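Local coordinates for protein transferrin (Manduca sexta, PDB 6WB6) that binds a single ferric ion together with a carbonate anion and transports the iron as a secreted, disulfide-bonded glycoprotein, at residues R89-I94 with A265-A270; S202-A207 with F220-F225; A269-Q274 with A336-V341. All coordinates share one frame; numbering follows the deposited sequence.

Interaction 1. Residues R89-I94 with A265-A270. With FE (Fe (III) ion), chain E; NAG (2-acetamido-2-deoxy-beta-D-glucopyranose), chain C.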
loop_
_atom_site.group_PDB
_atom_site.type_symbol
_atom_site.label_atom_id
_atom_site.label_comp_id
_atom_site.label_asym_id
_atom_site.label_seq_id
_atom_site.Cartn_x
_atom_site.Cartn_y
_atom_site.Cartn_z
ATOM N N ARG A 89 7.526 23.776 -4.289
ATOM C CA ARG A 89 6.243 23.617 -3.632
ATOM C C ARG A 89 6.303 24.124 -2.196
ATOM O O ARG A 89 5.384 24.807 -1.717
ATOM C CB ARG A 89 5.824 22.156 -3.656
ATOM C CG ARG A 89 4.426 21.945 -3.069
ATOM C CD ARG A 89 4.038 20.554 -3.294
ATOM N NE ARG A 89 2.839 20.139 -2.583
ATOM C CZ ARG A 89 2.204 19.008 -2.848
ATOM N NH1 ARG A 89 2.691 18.206 -3.791
ATOM N NH2 ARG A 89 1.119 18.658 -2.159
ATOM N N TYR A 90 7.336 23.745 -1.461
ATOM C CA TYR A 90 7.510 24.244 -0.068
ATOM C C TYR A 90 8.909 23.965 0.432
ATOM O O TYR A 90 9.453 22.978 0.141
ATOM C CB TYR A 90 6.531 23.764 1.005
ATOM C CG TYR A 90 6.201 22.304 1.097
ATOM C CD1 TYR A 90 7.098 21.425 1.657
ATOM C CD2 TYR A 90 4.967 21.826 0.712
ATOM C CE1 TYR A 90 6.799 20.093 1.796
ATOM C CE2 TYR A 90 4.644 20.500 0.849
ATOM C CZ TYR A 90 5.576 19.637 1.376
ATOM O OH TYR A 90 5.293 18.355 1.518
ATOM N N GLU A 91 9.416 24.926 1.147
ATOM C CA GLU A 91 10.721 24.837 1.764
ATOM C C GLU A 91 10.583 24.330 3.186
ATOM O O GLU A 91 9.699 24.768 3.934
ATOM C CB GLU A 91 11.402 26.196 1.771
ATOM C CG GLU A 91 11.633 26.740 0.375
ATOM C CD GLU A 91 11.842 28.224 0.423
ATOM O OE1 GLU A 91 10.828 28.938 0.584
ATOM O OE2 GLU A 91 13.012 28.661 0.373
ATOM N N ALA A 92 11.475 23.410 3.540
ATOM C CA ALA A 92 11.517 22.813 4.862
ATOM C C ALA A 92 12.348 23.710 5.751
ATOM O O ALA A 92 13.410 24.181 5.350
ATOM C CB ALA A 92 12.126 21.403 4.813
ATOM N N VAL A 93 11.863 23.959 6.960
ATOM C CA VAL A 93 12.567 24.841 7.866
ATOM C C VAL A 93 12.616 24.198 9.234
ATOM O O VAL A 93 11.849 23.286 9.554
ATOM C CB VAL A 93 11.932 26.263 7.937
ATOM C CG1 VAL A 93 12.096 26.959 6.587
ATOM C CG2 VAL A 93 10.528 26.225 8.347
ATOM N N ILE A 94 13.550 24.705 10.033
ATOM C CA ILE A 94 13.726 24.369 11.440
ATOM C C ILE A 94 13.401 25.633 12.235
ATOM O O ILE A 94 13.997 26.688 11.989
ATOM C CB ILE A 94 15.163 23.920 11.738
ATOM C CG1 ILE A 94 15.652 22.848 10.751
ATOM C CG2 ILE A 94 15.249 23.408 13.182
ATOM C CD1 ILE A 94 17.110 22.547 10.895
ATOM N N ALA A 265 13.698 32.822 4.587
ATOM C CA ALA A 265 14.002 31.640 5.387
ATOM C C ALA A 265 15.278 30.959 4.895
ATOM O O ALA A 265 15.571 30.946 3.702
ATOM C CB ALA A 265 12.819 30.662 5.338
ATOM N N CYS A 266 16.066 30.437 5.832
ATOM C CA CYS A 266 17.110 29.478 5.511
ATOM C C CYS A 266 16.508 28.092 5.630
ATOM O O CYS A 266 15.865 27.776 6.644
ATOM C CB CYS A 266 18.295 29.610 6.455
ATOM S SG CYS A 266 17.829 29.524 8.189
ATOM N N SER A 267 16.736 27.271 4.607
ATOM C CA SER A 267 16.028 26.012 4.412
ATOM C C SER A 267 17.013 24.985 3.894
ATOM O O SER A 267 17.749 25.257 2.951
ATOM C CB SER A 267 14.863 26.184 3.427
ATOM O OG SER A 267 14.349 24.926 3.000
ATOM N N TRP A 268 17.049 23.814 4.522
ATOM C CA TRP A 268 17.998 22.797 4.088
ATOM C C TRP A 268 17.505 21.974 2.902
ATOM O O TRP A 268 18.322 21.343 2.219
ATOM C CB TRP A 268 18.373 21.853 5.243
ATOM C CG TRP A 268 17.290 21.376 6.172
ATOM C CD1 TRP A 268 15.936 21.526 6.038
ATOM C CD2 TRP A 268 17.493 20.668 7.404
ATOM N NE1 TRP A 268 15.293 20.955 7.107
ATOM C CE2 TRP A 268 16.227 20.422 7.958
ATOM C CE3 TRP A 268 18.628 20.219 8.087
ATOM C CZ2 TRP A 268 16.060 19.745 9.158
ATOM C CZ3 TRP A 268 18.462 19.551 9.270
ATOM C CH2 TRP A 268 17.182 19.320 9.800
ATOM N N ALA A 269 16.202 21.949 2.643
ATOM C CA ALA A 269 15.687 21.282 1.458
ATOM C C ALA A 269 14.278 21.768 1.194
ATOM O O ALA A 269 13.611 22.308 2.085
ATOM C CB ALA A 269 15.707 19.762 1.615
ATOM N N ALA A 270 13.815 21.528 -0.040
ATOM C CA ALA A 270 12.466 21.881 -0.441
ATOM C C ALA A 270 11.805 20.699 -1.133
ATOM O O ALA A 270 12.463 19.876 -1.750
ATOM C CB ALA A 270 12.463 23.084 -1.384
HETATM FE FE FE E . 4.299 17.876 3.399
HETATM C C1 NAG C . 20.760 22.591 -0.218
HETATM C C2 NAG C . 20.244 23.975 0.133
HETATM C C3 NAG C . 21.341 25.015 0.385
HETATM C C4 NAG C . 22.519 24.462 1.194
HETATM C C5 NAG C . 22.868 23.025 0.813
HETATM C C6 NAG C . 23.750 22.414 1.876
HETATM C C7 NAG C . 18.028 24.312 -0.883
HETATM C C8 NAG C . 17.334 24.986 -2.025
HETATM N N2 NAG C . 19.355 24.420 -0.923
HETATM O O3 NAG C . 20.717 26.089 1.105
HETATM O O4 NAG C . 23.739 25.174 0.938
HETATM O O5 NAG C . 21.726 22.176 0.729
HETATM O O6 NAG C . 23.018 22.513 3.092
HETATM O O7 NAG C . 17.409 23.736 0.002
HETATM O O HOH W 1 14.415 30.919 1.232
HETATM O O HOH W 2 12.630 20.919 8.452
HETATM O O HOH W 3 15.544 26.457 8.863
#
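Ser267 reaches to the backbone of Ala92, its OG anti to the backbone N (chi1 167°) and donating to Ala92 O at 2.6 Å. Its CB lies against Glu91 CB. Ala92 N donates in turn to Ala269 O at 2.8 Å, so both polar backbone atoms of Ala92 are used. Ile94 is the side chain to follow outward: its CB starts toward segment 265-270, CG1 comes to 3.5 Å from Trp268 CZ2, and CD1 ends 3.4 Å from the centroid of the six-membered ring of Trp268, a CH-pi contact over one face. The indole NE1 gives its hydrogen to a water that lies in the ring plane and is also bonded to Val93 O. A second water joins Glu91 OE2 to Ala265 O, while Val93 CG1 packs on Ala265 CB. Tyr90 starts away from 265-270, and its OH binds the ferric iron at 2.2 Å; that oxygen also accepts a hydrogen bond from Arg271. Arg89 and Tyr90 together face Arg271 in a classic beta bulge in the antiparallel pairing of strands 90-97 and 269-271, beside the transferrin iron site.

Interaction 2. Residues S202-A207 with F220-F225. With FE (Fe (III) ion), chain E.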
loop_
_atom_site.group_PDB
_atom_site.type_symbol
_atom_site.label_atom_id
_atom_site.label_comp_id
_atom_site.label_asym_id
_atom_site.label_seq_id
_atom_site.Cartn_x
_atom_site.Cartn_y
_atom_site.Cartn_z
ATOM N N SER A 202 0.265 18.420 15.687
ATOM C CA SER A 202 0.857 17.734 14.552
ATOM C C SER A 202 0.554 18.544 13.306
ATOM O O SER A 202 -0.180 19.533 13.347
ATOM C CB SER A 202 0.335 16.292 14.426
ATOM O OG SER A 202 -1.042 16.289 14.101
ATOM N N GLY A 203 1.154 18.151 12.208
ATOM C CA GLY A 203 0.948 18.884 10.969
ATOM C C GLY A 203 1.769 20.168 10.969
ATOM O O GLY A 203 2.479 20.483 11.924
ATOM N N TYR A 204 1.713 20.886 9.855
ATOM C CA TYR A 204 2.532 22.104 9.651
ATOM C C TYR A 204 2.260 23.166 10.707
ATOM O O TYR A 204 3.176 23.737 11.151
ATOM C CB TYR A 204 2.330 22.710 8.270
ATOM C CG TYR A 204 2.556 21.801 7.090
ATOM C CD1 TYR A 204 3.825 21.422 6.701
ATOM C CD2 TYR A 204 1.491 21.396 6.334
ATOM C CE1 TYR A 204 4.040 20.619 5.606
ATOM C CE2 TYR A 204 1.678 20.625 5.223
ATOM C CZ TYR A 204 2.943 20.215 4.885
ATOM O OH TYR A 204 3.072 19.542 3.768
ATOM N N GLU A 205 1.013 23.396 11.036
ATOM C CA GLU A 205 0.678 24.408 12.026
ATOM C C GLU A 205 0.789 23.869 13.440
ATOM O O GLU A 205 1.294 24.559 14.316
ATOM C CB GLU A 205 -0.738 24.931 11.804
ATOM C CG GLU A 205 -0.989 26.250 12.484
ATOM C CD GLU A 205 -2.337 26.826 12.121
ATOM O OE1 GLU A 205 -2.930 26.370 11.111
ATOM O OE2 GLU A 205 -2.794 27.736 12.846
ATOM N N GLY A 206 0.326 22.635 13.670
ATOM C CA GLY A 206 0.413 22.045 14.990
ATOM C C GLY A 206 1.836 21.911 15.490
ATOM O O GLY A 206 2.091 22.005 16.690
ATOM N N ALA A 207 2.789 21.704 14.589
ATOM C CA ALA A 207 4.174 21.672 15.030
ATOM C C ALA A 207 4.590 23.009 15.619
ATOM O O ALA A 207 5.333 23.052 16.595
ATOM C CB ALA A 207 5.087 21.303 13.871
ATOM N N PHE A 220 9.925 21.203 13.056
ATOM C CA PHE A 220 10.229 20.971 11.654
ATOM C C PHE A 220 8.950 21.192 10.846
ATOM O O PHE A 220 7.987 20.433 10.977
ATOM C CB PHE A 220 10.787 19.560 11.458
ATOM C CG PHE A 220 12.041 19.297 12.265
ATOM C CD1 PHE A 220 13.257 19.794 11.852
ATOM C CD2 PHE A 220 11.993 18.578 13.441
ATOM C CE1 PHE A 220 14.409 19.554 12.586
ATOM C CE2 PHE A 220 13.154 18.341 14.186
ATOM C CZ PHE A 220 14.354 18.838 13.754
ATOM N N THR A 221 8.937 22.229 10.018
ATOM C CA THR A 221 7.742 22.528 9.268
ATOM C C THR A 221 8.153 23.234 7.971
ATOM O O THR A 221 9.282 23.072 7.485
ATOM C CB THR A 221 6.791 23.310 10.185
ATOM O OG1 THR A 221 5.585 23.584 9.500
ATOM C CG2 THR A 221 7.455 24.620 10.687
ATOM N N LYS A 222 7.229 23.976 7.375
ATOM C CA LYS A 222 7.515 24.676 6.129
ATOM C C LYS A 222 7.191 26.153 6.289
ATOM O O LYS A 222 6.473 26.566 7.198
ATOM C CB LYS A 222 6.761 24.095 4.926
ATOM C CG LYS A 222 5.260 24.225 4.946
ATOM C CD LYS A 222 4.640 23.725 3.648
ATOM C CE LYS A 222 3.151 23.507 3.810
ATOM N NZ LYS A 222 2.556 22.641 2.729
ATOM N N VAL A 223 7.725 26.938 5.357
ATOM C CA VAL A 223 7.772 28.384 5.513
ATOM C C VAL A 223 6.373 28.956 5.572
ATOM O O VAL A 223 6.063 29.815 6.400
ATOM C CB VAL A 223 8.564 29.008 4.353
ATOM C CG1 VAL A 223 8.377 30.529 4.324
ATOM C CG2 VAL A 223 9.988 28.613 4.486
ATOM N N ILE A 224 5.514 28.507 4.663
ATOM C CA ILE A 224 4.249 29.186 4.471
ATOM C C ILE A 224 3.410 29.084 5.730
ATOM O O ILE A 224 2.761 30.060 6.133
ATOM C CB ILE A 224 3.530 28.631 3.227
ATOM C CG1 ILE A 224 2.271 29.426 2.953
ATOM C CG2 ILE A 224 3.196 27.147 3.379
ATOM C CD1 ILE A 224 1.683 29.182 1.552
ATOM N N PHE A 225 3.430 27.916 6.394
ATOM C CA PHE A 225 2.732 27.809 7.671
ATOM C C PHE A 225 3.478 28.533 8.770
ATOM O O PHE A 225 2.859 28.951 9.753
ATOM C CB PHE A 225 2.512 26.350 8.071
ATOM C CG PHE A 225 1.262 25.761 7.494
ATOM C CD1 PHE A 225 1.276 25.204 6.248
ATOM C CD2 PHE A 225 0.069 25.795 8.190
ATOM C CE1 PHE A 225 0.152 24.693 5.699
ATOM C CE2 PHE A 225 -1.078 25.264 7.634
ATOM C CZ PHE A 225 -1.030 24.722 6.386
HETATM FE FE FE E . 4.299 17.876 3.399
#
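Chi1 sets CG of Tyr204 anti to its carbonyl carbon (-55°) and CG of Lys222 between its backbone N and carbonyl carbon (66°); the extended lysine chain then crosses one face of the phenol. Lys222 CE lies over the ring centre, 3.3 Å from the centroid of Tyr204, and NZ lies 3.6 Å from the same centroid in a cation-pi contact displaced toward the hydroxyl end. Tyr204 OH binds the ferric iron at 2.1 Å, and Tyr90 is a ligand of the same metal. The lysine ammonium, close to both phenols, would probably help to offset negative charge on the metal-bound phenol oxygens. Helix 203-213 carries one tyrosine of the transferrin iron site, against the point where strand 218-222 passes directly into helix 223-229, with Lys222 as N-cap residue. Thr221 OG1, near the plane of the Tyr204 ring at its edge, donates to Tyr204 O at 2.9 Å. Tyr204 CB rests on a face of Phe225, 3.3 Å from CG; the two rings are near parallel, at 20°, but slid apart so that they barely overlap. Glu205 CB packs at 3.8 Å from Phe225 CD2. An alanine in place of Phe225 would probably open a gap beside Tyr204 CB and Glu205 CB, removing the aromatic face on which the tyrosine CB rests. Beyond these segments, Arg120 makes a further cation-pi contact with Tyr204.

Interaction 3. Residues A269-Q274 with A336-V341. With NAG (2-acetamido-2-deoxy-beta-D-glucopyranose), chain C.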
loop_
_atom_site.group_PDB
_atom_site.type_symbol
_atom_site.label_atom_id
_atom_site.label_comp_id
_atom_site.label_asym_id
_atom_site.label_seq_id
_atom_site.Cartn_x
_atom_site.Cartn_y
_atom_site.Cartn_z
ATOM N N ALA A 269 16.202 21.949 2.643
ATOM C CA ALA A 269 15.687 21.282 1.458
ATOM C C ALA A 269 14.278 21.768 1.194
ATOM O O ALA A 269 13.611 22.308 2.085
ATOM C CB ALA A 269 15.707 19.762 1.615
ATOM N N ALA A 270 13.815 21.528 -0.040
ATOM C CA ALA A 270 12.466 21.881 -0.441
ATOM C C ALA A 270 11.805 20.699 -1.133
ATOM O O ALA A 270 12.463 19.876 -1.750
ATOM C CB ALA A 270 12.463 23.084 -1.384
ATOM N N ARG A 271 10.502 20.607 -1.008
ATOM C CA ARG A 271 9.758 19.705 -1.869
ATOM C C ARG A 271 9.525 20.389 -3.211
ATOM O O ARG A 271 8.923 21.475 -3.249
ATOM C CB ARG A 271 8.452 19.315 -1.233
ATOM C CG ARG A 271 7.716 18.266 -1.991
ATOM C CD ARG A 271 6.505 17.918 -1.220
ATOM N NE ARG A 271 5.782 16.810 -1.813
ATOM C CZ ARG A 271 4.638 16.353 -1.327
ATOM N NH1 ARG A 271 4.105 16.896 -0.232
ATOM N NH2 ARG A 271 4.032 15.362 -1.934
ATOM N N PRO A 272 10.018 19.835 -4.313
ATOM C CA PRO A 272 9.804 20.478 -5.605
ATOM C C PRO A 272 8.351 20.366 -6.017
ATOM O O PRO A 272 7.623 19.479 -5.566
ATOM C CB PRO A 272 10.705 19.684 -6.560
ATOM C CG PRO A 272 11.536 18.773 -5.684
ATOM C CD PRO A 272 10.698 18.532 -4.481
ATOM N N TRP A 273 7.935 21.308 -6.857
ATOM C CA TRP A 273 6.620 21.247 -7.477
ATOM C C TRP A 273 6.491 20.019 -8.352
ATOM O O TRP A 273 7.455 19.563 -8.965
ATOM C CB TRP A 273 6.388 22.448 -8.373
ATOM C CG TRP A 273 6.309 23.781 -7.712
ATOM C CD1 TRP A 273 7.189 24.795 -7.847
ATOM C CD2 TRP A 273 5.263 24.256 -6.860
ATOM N NE1 TRP A 273 6.771 25.884 -7.129
ATOM C CE2 TRP A 273 5.586 25.580 -6.511
ATOM C CE3 TRP A 273 4.092 23.688 -6.350
ATOM C CZ2 TRP A 273 4.777 26.356 -5.674
ATOM C CZ3 TRP A 273 3.282 24.463 -5.507
ATOM C CH2 TRP A 273 3.633 25.784 -5.181
ATOM N N GLN A 274 5.262 19.543 -8.476
ATOM C CA GLN A 274 4.940 18.601 -9.524
ATOM C C GLN A 274 4.893 19.331 -10.858
ATOM O O GLN A 274 4.918 20.569 -10.925
ATOM C CB GLN A 274 3.588 17.948 -9.291
ATOM C CG GLN A 274 3.300 17.518 -7.897
ATOM C CD GLN A 274 1.846 17.692 -7.604
ATOM O OE1 GLN A 274 1.314 18.784 -7.749
ATOM N NE2 GLN A 274 1.181 16.608 -7.236
ATOM N N ALA A 336 16.631 21.274 -5.323
ATOM C CA ALA A 336 15.812 21.326 -4.138
ATOM C C ALA A 336 16.471 20.607 -2.973
ATOM O O ALA A 336 15.922 20.627 -1.870
ATOM C CB ALA A 336 14.445 20.711 -4.416
ATOM N N ASN A 337 17.657 20.025 -3.196
ATOM C CA ASN A 337 18.256 19.028 -2.307
ATOM C C ASN A 337 17.338 17.829 -2.112
ATOM O O ASN A 337 17.363 17.170 -1.075
ATOM C CB ASN A 337 18.620 19.625 -0.953
ATOM C CG ASN A 337 19.721 20.662 -1.056
ATOM O OD1 ASN A 337 20.575 20.596 -1.940
ATOM N ND2 ASN A 337 19.711 21.621 -0.155
ATOM N N TYR A 338 16.505 17.532 -3.096
ATOM C CA TYR A 338 15.477 16.529 -2.880
ATOM C C TYR A 338 15.876 15.155 -3.390
ATOM O O TYR A 338 15.224 14.175 -3.035
ATOM C CB TYR A 338 14.160 16.988 -3.530
ATOM C CG TYR A 338 12.948 16.284 -2.993
ATOM C CD1 TYR A 338 12.458 16.586 -1.740
ATOM C CD2 TYR A 338 12.291 15.322 -3.741
ATOM C CE1 TYR A 338 11.343 15.961 -1.246
ATOM C CE2 TYR A 338 11.173 14.674 -3.248
ATOM C CZ TYR A 338 10.701 15.016 -1.995
ATOM O OH TYR A 338 9.610 14.384 -1.474
ATOM N N THR A 339 16.908 15.052 -4.226
ATOM C CA THR A 339 17.371 13.719 -4.610
ATOM C C THR A 339 17.890 12.979 -3.385
ATOM O O THR A 339 17.594 11.794 -3.189
ATOM C CB THR A 339 18.459 13.817 -5.681
ATOM O OG1 THR A 339 18.073 14.757 -6.687
ATOM C CG2 THR A 339 18.688 12.441 -6.324
ATOM N N GLU A 340 18.632 13.694 -2.532
ATOM C CA GLU A 340 19.083 13.166 -1.241
ATOM C C GLU A 340 17.942 12.542 -0.465
ATOM O O GLU A 340 18.064 11.433 0.079
ATOM C CB GLU A 340 19.694 14.301 -0.408
ATOM C CG GLU A 340 20.916 14.930 -1.001
ATOM C CD GLU A 340 21.353 16.173 -0.235
ATOM O OE1 GLU A 340 21.703 16.050 0.958
ATOM O OE2 GLU A 340 21.330 17.271 -0.833
ATOM N N VAL A 341 16.827 13.270 -0.381
ATOM C CA VAL A 341 15.647 12.801 0.340
ATOM C C VAL A 341 15.089 11.548 -0.316
ATOM O O VAL A 341 14.757 10.566 0.352
ATOM C CB VAL A 341 14.591 13.920 0.385
ATOM C CG1 VAL A 341 13.401 13.493 1.179
ATOM C CG2 VAL A 341 15.181 15.182 0.960
HETATM C C1 NAG C . 20.760 22.591 -0.218
HETATM C C2 NAG C . 20.244 23.975 0.133
HETATM C C3 NAG C . 21.341 25.015 0.385
HETATM C C4 NAG C . 22.519 24.462 1.194
HETATM C C5 NAG C . 22.868 23.025 0.813
HETATM C C6 NAG C . 23.750 22.414 1.876
HETATM C C7 NAG C . 18.028 24.312 -0.883
HETATM C C8 NAG C . 17.334 24.986 -2.025
HETATM N N2 NAG C . 19.355 24.420 -0.923
HETATM O O3 NAG C . 20.717 26.089 1.105
HETATM O O4 NAG C . 23.739 25.174 0.938
HETATM O O5 NAG C . 21.726 22.176 0.729
HETATM O O6 NAG C . 23.018 22.513 3.092
HETATM O O7 NAG C . 17.409 23.736 0.002
HETATM O O HOH W 4 7.440 15.065 -3.569
#
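Ala270 N donates to Ala336 O at 2.9 Å in a nearly straight bond that lies in the carbonyl plane. The acceptor belongs to the turn that ends helix 329-334 in a Schellman motif, where Asn337 takes positive phi before helix 338-342 begins; the contact therefore joins strand 269-271 to the link between two helices. Close by, Ala336 CB packs at 3.7 Å from Pro272 CG, and Ala269 CB meets Asn337 CB. Pro272 and Tyr338 form a further apolar contact: the proline ring crosses the phenol at about a right angle and sets CD over one face, 3.7 Å from the centroid of the Tyr338 ring, in a CH-pi contact placed toward the rim. The opposite face of the phenol has Val341 CB above it, also toward the rim, so the ring is held between the proline and the first turn of its own helix. Tyr338 CG is anti to the backbone N (chi1 -161°), directing the ring toward strand 269-271; CD1 lies 3.3 Å from Ala270 O. At its tip, Tyr338 OH hydrogen-bonds to Asn121 OD1 and takes part in a water bridge to Arg271 NE. Arg271, the hydrogen-bond partner of Tyr90, lines the carbonate pocket. Asn337 carries the N-linked glycan and hydrogen-bonds to Trp268 O; its ND2 is joined covalently to C1 of the sugar at 1.4 Å.

Interactions 1 and 2 each supply one tyrosine to the iron, whereas interaction 3 reaches the site through Arg271, whose side chain is about 4 Å from the metal at the nearest atoms. Interactions 1 and 2 are adjacent in one sheet, strand 90-97 pairing with strand 218-222 through Val93 N and Thr221 O at 2.8 Å. Lys222 NZ of interaction 2 comes within 3.2 Å of Tyr90 CD2 of interaction 1. Interaction 3 shares Ala269 and Ala270 with interaction 1 and carries the strand on to Arg271, whose NH1 lies 2.6 Å from Tyr90 OH. Trp268 O and Asn337 ND2, 2.8 Å apart, link the same two contacts beside the glycan. Interactions 2 and 3 do not touch: their nearest atoms are about 5 Å apart and their centres about 17 Å.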